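Local coordinates for protein immunoreactive 84kD antigen PG93 (Porphyromonas gingivalis, PDB 5M11) that serves as an essential surface component of the bacterial type-IX secretion system and binds zinc and calcium ions, at residues A[463-472]-A[482-490]; A[493-501]-A[513-521]. All coordinates share one frame; numbering follows the deposited sequence.

Contacts 1 and 2 follow one another along the chain and together build one four-stranded antiparallel sheet, in the order 469-475, 481-485, 497-501, 513-517. This up-and-down order, repeated by similar sheets before and after it, is consistent with a beta-propeller blade. Contact 1 is the hairpin of the first two strands, contact 2 that of the last two; their centres lie about 10 Å apart. The middle strands connect them, with Leu498 N 2.8 Å from Val483 O, probably a hydrogen bond. One zinc ion also bridges them: it is bound by Asp463 of contact 1 and His514 of contact 2, tying the loop that enters the sheet to its last strand.

Contact 1 of 2, residues A[463-472]-A[482-490]. With ZN (zinc ion), chain G.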
# COMPACT_ATOMS: atom_id res chain seq x y z
N ASP A 463 -20.25 -2.15 32.79
CA ASP A 463 -19.77 -3.36 32.10
C ASP A 463 -18.74 -3.02 30.96
O ASP A 463 -17.85 -3.83 30.70
CB ASP A 463 -20.95 -4.22 31.57
CG ASP A 463 -22.29 -3.50 31.40
OD1 ASP A 463 -23.04 -3.37 32.40
OD2 ASP A 463 -22.58 -3.05 30.26
N VAL A 464 -18.83 -1.83 30.32
CA VAL A 464 -17.91 -1.37 29.25
C VAL A 464 -16.99 -0.19 29.69
O VAL A 464 -16.09 0.16 28.93
CB VAL A 464 -18.61 -1.00 27.91
CG1 VAL A 464 -19.15 -2.22 27.19
CG2 VAL A 464 -19.69 0.07 28.10
N ALA A 465 -17.22 0.43 30.87
CA ALA A 465 -16.42 1.55 31.34
C ALA A 465 -14.97 1.15 31.63
O ALA A 465 -14.69 0.02 32.07
CB ALA A 465 -17.04 2.19 32.57
N ASN A 466 -14.04 2.08 31.31
CA ASN A 466 -12.58 2.07 31.49
C ASN A 466 -11.83 1.08 30.60
O ASN A 466 -10.61 0.95 30.76
CB ASN A 466 -12.21 1.86 32.95
CG ASN A 466 -12.59 3.01 33.83
OD1 ASN A 466 -12.08 4.12 33.67
ND2 ASN A 466 -13.49 2.78 34.78
N LEU A 467 -12.50 0.44 29.61
CA LEU A 467 -11.80 -0.49 28.71
C LEU A 467 -10.80 0.27 27.85
O LEU A 467 -11.07 1.41 27.46
CB LEU A 467 -12.73 -1.37 27.85
CG LEU A 467 -13.72 -0.72 26.86
CD1 LEU A 467 -13.09 -0.51 25.49
CD2 LEU A 467 -14.94 -1.62 26.67
N ALA A 468 -9.65 -0.35 27.59
CA ALA A 468 -8.53 0.19 26.83
C ALA A 468 -8.94 0.81 25.48
O ALA A 468 -8.65 1.98 25.25
CB ALA A 468 -7.48 -0.88 26.61
N SER A 469 -9.59 0.04 24.59
CA SER A 469 -9.94 0.57 23.28
C SER A 469 -11.12 -0.13 22.63
O SER A 469 -11.21 -1.36 22.65
CB SER A 469 -8.75 0.49 22.33
OG SER A 469 -9.10 0.89 21.02
N PHE A 470 -11.99 0.69 22.03
CA PHE A 470 -13.12 0.28 21.22
C PHE A 470 -12.64 0.22 19.78
O PHE A 470 -11.52 0.67 19.49
CB PHE A 470 -14.30 1.26 21.37
CG PHE A 470 -15.16 1.12 22.61
CD1 PHE A 470 -16.19 0.18 22.66
CD2 PHE A 470 -15.01 1.99 23.68
CE1 PHE A 470 -17.02 0.10 23.79
CE2 PHE A 470 -15.81 1.89 24.82
CZ PHE A 470 -16.82 0.95 24.86
N GLY A 471 -13.47 -0.30 18.88
CA GLY A 471 -13.13 -0.42 17.47
C GLY A 471 -13.78 0.64 16.62
O GLY A 471 -13.26 1.76 16.52
N ASN A 472 -14.90 0.30 16.01
CA ASN A 472 -15.63 1.20 15.12
C ASN A 472 -17.13 1.23 15.47
O ASN A 472 -17.64 0.28 16.06
CB ASN A 472 -15.40 0.81 13.66
CG ASN A 472 -13.95 0.67 13.27
OD1 ASN A 472 -13.40 -0.44 13.20
ND2 ASN A 472 -13.30 1.80 13.03
N TRP A 482 -23.78 0.17 17.60
CA TRP A 482 -22.95 -1.02 17.79
C TRP A 482 -21.51 -0.60 17.80
O TRP A 482 -21.08 0.11 16.89
CB TRP A 482 -23.18 -2.09 16.69
CG TRP A 482 -24.57 -2.69 16.65
CD1 TRP A 482 -25.75 -2.02 16.68
CD2 TRP A 482 -24.90 -4.08 16.45
NE1 TRP A 482 -26.80 -2.91 16.61
CE2 TRP A 482 -26.31 -4.17 16.43
CE3 TRP A 482 -24.14 -5.26 16.32
CZ2 TRP A 482 -26.98 -5.39 16.29
CZ3 TRP A 482 -24.81 -6.46 16.17
CH2 TRP A 482 -26.21 -6.52 16.17
N VAL A 483 -20.79 -0.96 18.86
CA VAL A 483 -19.36 -0.66 18.98
C VAL A 483 -18.62 -1.95 19.33
O VAL A 483 -18.98 -2.57 20.32
CB VAL A 483 -18.99 0.49 19.99
CG1 VAL A 483 -17.65 1.11 19.63
CG2 VAL A 483 -20.06 1.58 20.04
N ASN A 484 -17.61 -2.35 18.53
CA ASN A 484 -16.78 -3.54 18.80
C ASN A 484 -15.70 -3.22 19.86
O ASN A 484 -15.31 -2.07 19.99
CB ASN A 484 -16.13 -4.14 17.52
CG ASN A 484 -15.32 -3.21 16.63
OD1 ASN A 484 -15.84 -2.29 15.99
ND2 ASN A 484 -14.08 -3.56 16.41
N ILE A 485 -15.26 -4.24 20.63
CA ILE A 485 -14.22 -4.05 21.67
C ILE A 485 -12.89 -4.58 21.15
O ILE A 485 -12.75 -5.79 20.91
CB ILE A 485 -14.56 -4.70 23.07
CG1 ILE A 485 -16.09 -4.64 23.43
CG2 ILE A 485 -13.68 -4.12 24.21
CD1 ILE A 485 -16.72 -3.33 23.72
N LEU A 486 -11.92 -3.68 20.96
CA LEU A 486 -10.60 -4.09 20.50
C LEU A 486 -9.71 -4.55 21.66
O LEU A 486 -8.88 -5.44 21.45
CB LEU A 486 -9.91 -2.98 19.71
CG LEU A 486 -10.32 -2.77 18.25
CD1 LEU A 486 -9.45 -1.72 17.62
CD2 LEU A 486 -10.21 -4.06 17.44
N HIS A 487 -9.87 -3.95 22.87
CA HIS A 487 -9.09 -4.28 24.06
C HIS A 487 -9.73 -3.80 25.40
O HIS A 487 -10.18 -2.66 25.48
CB HIS A 487 -7.66 -3.69 23.93
CG HIS A 487 -6.62 -4.70 23.54
ND1 HIS A 487 -6.24 -4.88 22.21
CD2 HIS A 487 -5.95 -5.60 24.31
CE1 HIS A 487 -5.35 -5.86 22.22
NE2 HIS A 487 -5.15 -6.33 23.46
N ARG A 488 -9.74 -4.66 26.45
CA ARG A 488 -10.19 -4.30 27.80
C ARG A 488 -9.00 -3.78 28.59
O ARG A 488 -9.00 -2.65 29.08
CB ARG A 488 -10.80 -5.50 28.58
CG ARG A 488 -12.15 -6.04 28.15
CD ARG A 488 -13.33 -5.15 28.51
NE ARG A 488 -13.69 -5.19 29.93
CZ ARG A 488 -14.63 -4.42 30.48
NH1 ARG A 488 -15.30 -3.55 29.73
NH2 ARG A 488 -14.90 -4.51 31.77
N SER A 489 -8.00 -4.68 28.74
CA SER A 489 -6.74 -4.55 29.48
C SER A 489 -5.79 -5.69 29.07
O SER A 489 -6.21 -6.62 28.37
CB SER A 489 -7.02 -4.60 30.98
OG SER A 489 -5.83 -4.45 31.73
N GLY A 490 -4.54 -5.61 29.53
CA GLY A 490 -3.50 -6.61 29.27
C GLY A 490 -3.74 -7.93 29.98
O GLY A 490 -3.42 -8.07 31.17
ZN ZN G . -24.53 -3.75 30.48
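A classic beta bulge marks the open end of the hairpin formed by strands 469-475 and 481-485, where Ser469 faces both Leu486 and His487. The evidence is a carbonyl with two donors: Ser469 O takes His487 N at 2.9 Å and, more weakly, Leu486 N. In return Ser469 N reaches His487 O in a nearly straight bond (173°). Further along, Asn484 grips the partner strand twice, its main-chain O receiving Gly471 N and its side-chain OD1 receiving Asn472 N at 2.8 Å; the latter donor stands 39° out of the amide plane.

Ile485 divides its branches between two neighbours. Its CG2 meets Leu467 CD2 at 3.7 Å, the two side chains crossing at about a right angle, while its CD1 touches Phe470 CE1. Leu467 CD1 lies 3.6 Å above one face of the Phe470 ring, toward the rim. Arg488 starts away from the loop, but bends at chi2 and chi3 return its guanidinium, and NH1 makes a weak bond to Asp463 O (2.7 Å, 119°). The Asp463 carboxylate binds the zinc ion through OD2 at 2.1 Å and OD1 at 2.5 Å.

Strand 497-501 pairs with the other edge of 481-485 and also touches Val464 through Leu498, whereas strand 422-429 packs on Asn472, Val483 and Leu486.

Contact 2 of 2, residues A[493-501]-A[513-521]; sequences TRKGVLIFN and SHLYVEQFV. With ZN (zinc ion), chain G.
Val517 presents its two methyl branches to different neighbours. CG1, placed between the backbone N and the carbonyl carbon (chi1 50°), meets Ile499 CD1 at 3.6 Å; CG2 lies 3.9 Å above the centre of the Phe520 ring. Val497 approaches that ring in its plane, CG2 being 3.8 Å from Phe520 CE2, so one valine lies over a face and the other abuts the edge.

On the face carrying Leu498, Phe500, His514 and Tyr516 the bumps differ in size. The CB atoms of Phe500 and His514 touch at 3.6 Å, but the phenyl ring then leads away from the histidine. Leu498 CD1 reaches both His514 and Tyr516, 4.1 Å from His514 CD2 and a little farther from Tyr516 CB. The imidazole is directed to the zinc ion, which NE2 binds at 2.1 Å; Asp463 is the other protein ligand, and Tyr461 stacks on the His514 ring.

Strands 497-501 and 513-517 run antiparallel at 178°, and six backbone hydrogen bonds hold Val497, Ile499 and Asn501 to Val517, Leu515 and Ser513. They form the closing hairpin of a four-stranded sheet, consistent with a propeller blade, in which 513-517 is one of the two edge strands. Ile446 of strand 446-450 packs against Leu498 and Phe500; Ile533 and Met536 of strand 533-538 reach Val497 from the next sheet.

Where the strands give way to loops, Gly496 has no side chain and its CA rests against Val517 O at 3.4 Å. Tyr516 extends past this spot, its ring edge toward Arg494 O. Beyond it, the Glu518 carboxylate sits over one face of the Arg494 guanidinium, the planes 36° apart. Because OE2 stands well out of the guanidinium plane, the salt bridge from Arg494 NH2 to Glu518 OE2 (3.1 Å) rests on charge, with no N-H aimed at the oxygen.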
# COMPACT_ATOMS: atom_id res chain seq x y z
N THR A 493 -9.80 -11.30 28.02
CA THR A 493 -10.43 -11.89 26.83
C THR A 493 -11.87 -11.36 26.64
O THR A 493 -12.52 -11.72 25.66
CB THR A 493 -10.40 -13.43 26.92
OG1 THR A 493 -10.95 -13.85 28.17
CG2 THR A 493 -9.00 -14.01 26.74
N ARG A 494 -12.32 -10.46 27.55
CA ARG A 494 -13.66 -9.85 27.58
C ARG A 494 -13.91 -8.83 26.41
O ARG A 494 -14.47 -7.76 26.63
CB ARG A 494 -13.90 -9.17 28.94
CG ARG A 494 -13.92 -10.12 30.14
CD ARG A 494 -14.69 -9.55 31.32
NE ARG A 494 -16.12 -9.37 31.01
CZ ARG A 494 -17.05 -10.29 31.18
NH1 ARG A 494 -16.74 -11.49 31.66
NH2 ARG A 494 -18.32 -10.03 30.87
N LYS A 495 -13.51 -9.18 25.19
CA LYS A 495 -13.70 -8.34 24.00
C LYS A 495 -14.94 -8.85 23.28
O LYS A 495 -14.96 -10.00 22.80
CB LYS A 495 -12.45 -8.37 23.08
CG LYS A 495 -11.15 -7.89 23.73
CD LYS A 495 -9.91 -8.35 22.96
CE LYS A 495 -8.64 -8.17 23.76
NZ LYS A 495 -7.46 -8.78 23.09
N GLY A 496 -15.99 -8.04 23.28
CA GLY A 496 -17.25 -8.39 22.62
C GLY A 496 -17.71 -7.30 21.68
O GLY A 496 -16.94 -6.80 20.86
N VAL A 497 -18.98 -6.93 21.81
CA VAL A 497 -19.68 -5.85 21.10
C VAL A 497 -20.65 -5.21 22.10
O VAL A 497 -21.28 -5.92 22.88
CB VAL A 497 -20.44 -6.35 19.83
CG1 VAL A 497 -21.31 -5.26 19.21
CG2 VAL A 497 -19.49 -6.95 18.80
N LEU A 498 -20.78 -3.89 22.05
CA LEU A 498 -21.76 -3.17 22.86
C LEU A 498 -22.80 -2.51 21.94
O LEU A 498 -22.45 -1.71 21.05
CB LEU A 498 -21.08 -2.16 23.80
CG LEU A 498 -21.97 -1.05 24.37
CD1 LEU A 498 -22.76 -1.52 25.59
CD2 LEU A 498 -21.16 0.15 24.70
N ILE A 499 -24.07 -2.87 22.14
CA ILE A 499 -25.21 -2.28 21.43
C ILE A 499 -25.89 -1.38 22.45
O ILE A 499 -26.10 -1.84 23.57
CB ILE A 499 -26.18 -3.35 20.82
CG1 ILE A 499 -25.43 -4.41 19.99
CG2 ILE A 499 -27.33 -2.72 20.02
CD1 ILE A 499 -25.32 -5.72 20.70
N PHE A 500 -26.17 -0.12 22.10
CA PHE A 500 -26.85 0.78 23.03
C PHE A 500 -27.67 1.86 22.32
O PHE A 500 -27.34 2.25 21.20
CB PHE A 500 -25.86 1.42 24.01
CG PHE A 500 -24.88 2.36 23.37
CD1 PHE A 500 -25.09 3.73 23.40
CD2 PHE A 500 -23.72 1.88 22.79
CE1 PHE A 500 -24.18 4.61 22.81
CE2 PHE A 500 -22.81 2.75 22.20
CZ PHE A 500 -23.05 4.11 22.21
N ASN A 501 -28.73 2.35 23.00
CA ASN A 501 -29.61 3.41 22.52
C ASN A 501 -29.83 4.44 23.62
O ASN A 501 -30.45 4.14 24.64
CB ASN A 501 -30.94 2.87 22.00
CG ASN A 501 -31.60 3.78 21.01
OD1 ASN A 501 -32.01 4.90 21.33
ND2 ASN A 501 -31.73 3.32 19.78
N SER A 513 -31.41 1.98 26.81
CA SER A 513 -31.47 0.55 26.52
C SER A 513 -30.09 0.14 25.99
O SER A 513 -29.56 0.82 25.11
CB SER A 513 -32.55 0.24 25.50
OG SER A 513 -33.87 0.50 25.95
N HIS A 514 -29.48 -0.92 26.56
CA HIS A 514 -28.15 -1.38 26.12
C HIS A 514 -27.97 -2.85 26.39
O HIS A 514 -28.52 -3.41 27.34
CB HIS A 514 -26.99 -0.58 26.77
CG HIS A 514 -26.56 -1.05 28.13
ND1 HIS A 514 -27.17 -0.60 29.29
CD2 HIS A 514 -25.58 -1.93 28.47
CE1 HIS A 514 -26.55 -1.21 30.28
NE2 HIS A 514 -25.59 -2.03 29.84
N LEU A 515 -27.14 -3.47 25.57
CA LEU A 515 -26.81 -4.87 25.74
C LEU A 515 -25.38 -5.09 25.38
O LEU A 515 -24.98 -4.92 24.23
CB LEU A 515 -27.73 -5.80 24.90
CG LEU A 515 -27.51 -7.31 25.10
CD1 LEU A 515 -28.11 -7.79 26.42
CD2 LEU A 515 -28.06 -8.09 23.93
N TYR A 516 -24.60 -5.47 26.39
CA TYR A 516 -23.21 -5.84 26.20
C TYR A 516 -23.14 -7.38 25.93
O TYR A 516 -23.53 -8.21 26.78
CB TYR A 516 -22.34 -5.39 27.40
CG TYR A 516 -20.91 -5.87 27.33
CD1 TYR A 516 -20.14 -5.69 26.18
CD2 TYR A 516 -20.30 -6.47 28.43
CE1 TYR A 516 -18.83 -6.14 26.11
CE2 TYR A 516 -18.98 -6.91 28.37
CZ TYR A 516 -18.25 -6.74 27.21
OH TYR A 516 -16.96 -7.18 27.15
N VAL A 517 -22.71 -7.74 24.70
CA VAL A 517 -22.58 -9.13 24.24
C VAL A 517 -21.07 -9.45 24.07
O VAL A 517 -20.48 -9.25 23.01
CB VAL A 517 -23.48 -9.46 23.00
CG1 VAL A 517 -23.34 -8.45 21.88
CG2 VAL A 517 -23.28 -10.88 22.49
N GLU A 518 -20.46 -9.92 25.19
CA GLU A 518 -19.07 -10.34 25.35
C GLU A 518 -18.75 -11.47 24.37
O GLU A 518 -17.65 -11.51 23.82
CB GLU A 518 -18.83 -10.79 26.80
CG GLU A 518 -17.38 -11.03 27.16
CD GLU A 518 -17.11 -12.09 28.21
OE1 GLU A 518 -15.95 -12.56 28.30
OE2 GLU A 518 -18.05 -12.46 28.95
N GLN A 519 -19.73 -12.38 24.14
CA GLN A 519 -19.64 -13.49 23.19
C GLN A 519 -21.01 -13.82 22.60
O GLN A 519 -22.01 -13.92 23.34
CB GLN A 519 -19.00 -14.74 23.83
CG GLN A 519 -18.66 -15.88 22.85
CD GLN A 519 -17.46 -15.66 21.95
OE1 GLN A 519 -17.35 -16.25 20.88
NE2 GLN A 519 -16.51 -14.82 22.37
N PHE A 520 -21.05 -13.97 21.27
CA PHE A 520 -22.24 -14.32 20.48
C PHE A 520 -22.47 -15.83 20.48
O PHE A 520 -21.55 -16.60 20.78
CB PHE A 520 -22.11 -13.80 19.03
CG PHE A 520 -22.42 -12.34 18.83
CD1 PHE A 520 -23.71 -11.92 18.51
CD2 PHE A 520 -21.43 -11.38 18.96
CE1 PHE A 520 -23.99 -10.56 18.32
CE2 PHE A 520 -21.71 -10.02 18.76
CZ PHE A 520 -22.98 -9.63 18.44
N VAL A 521 -23.70 -16.25 20.14
CA VAL A 521 -24.10 -17.65 20.09
C VAL A 521 -24.70 -18.03 18.73
O VAL A 521 -25.14 -17.15 17.99
CB VAL A 521 -25.10 -18.01 21.23
CG1 VAL A 521 -24.43 -17.97 22.60
CG2 VAL A 521 -26.36 -17.13 21.20
ZN ZN G . -24.53 -3.75 30.48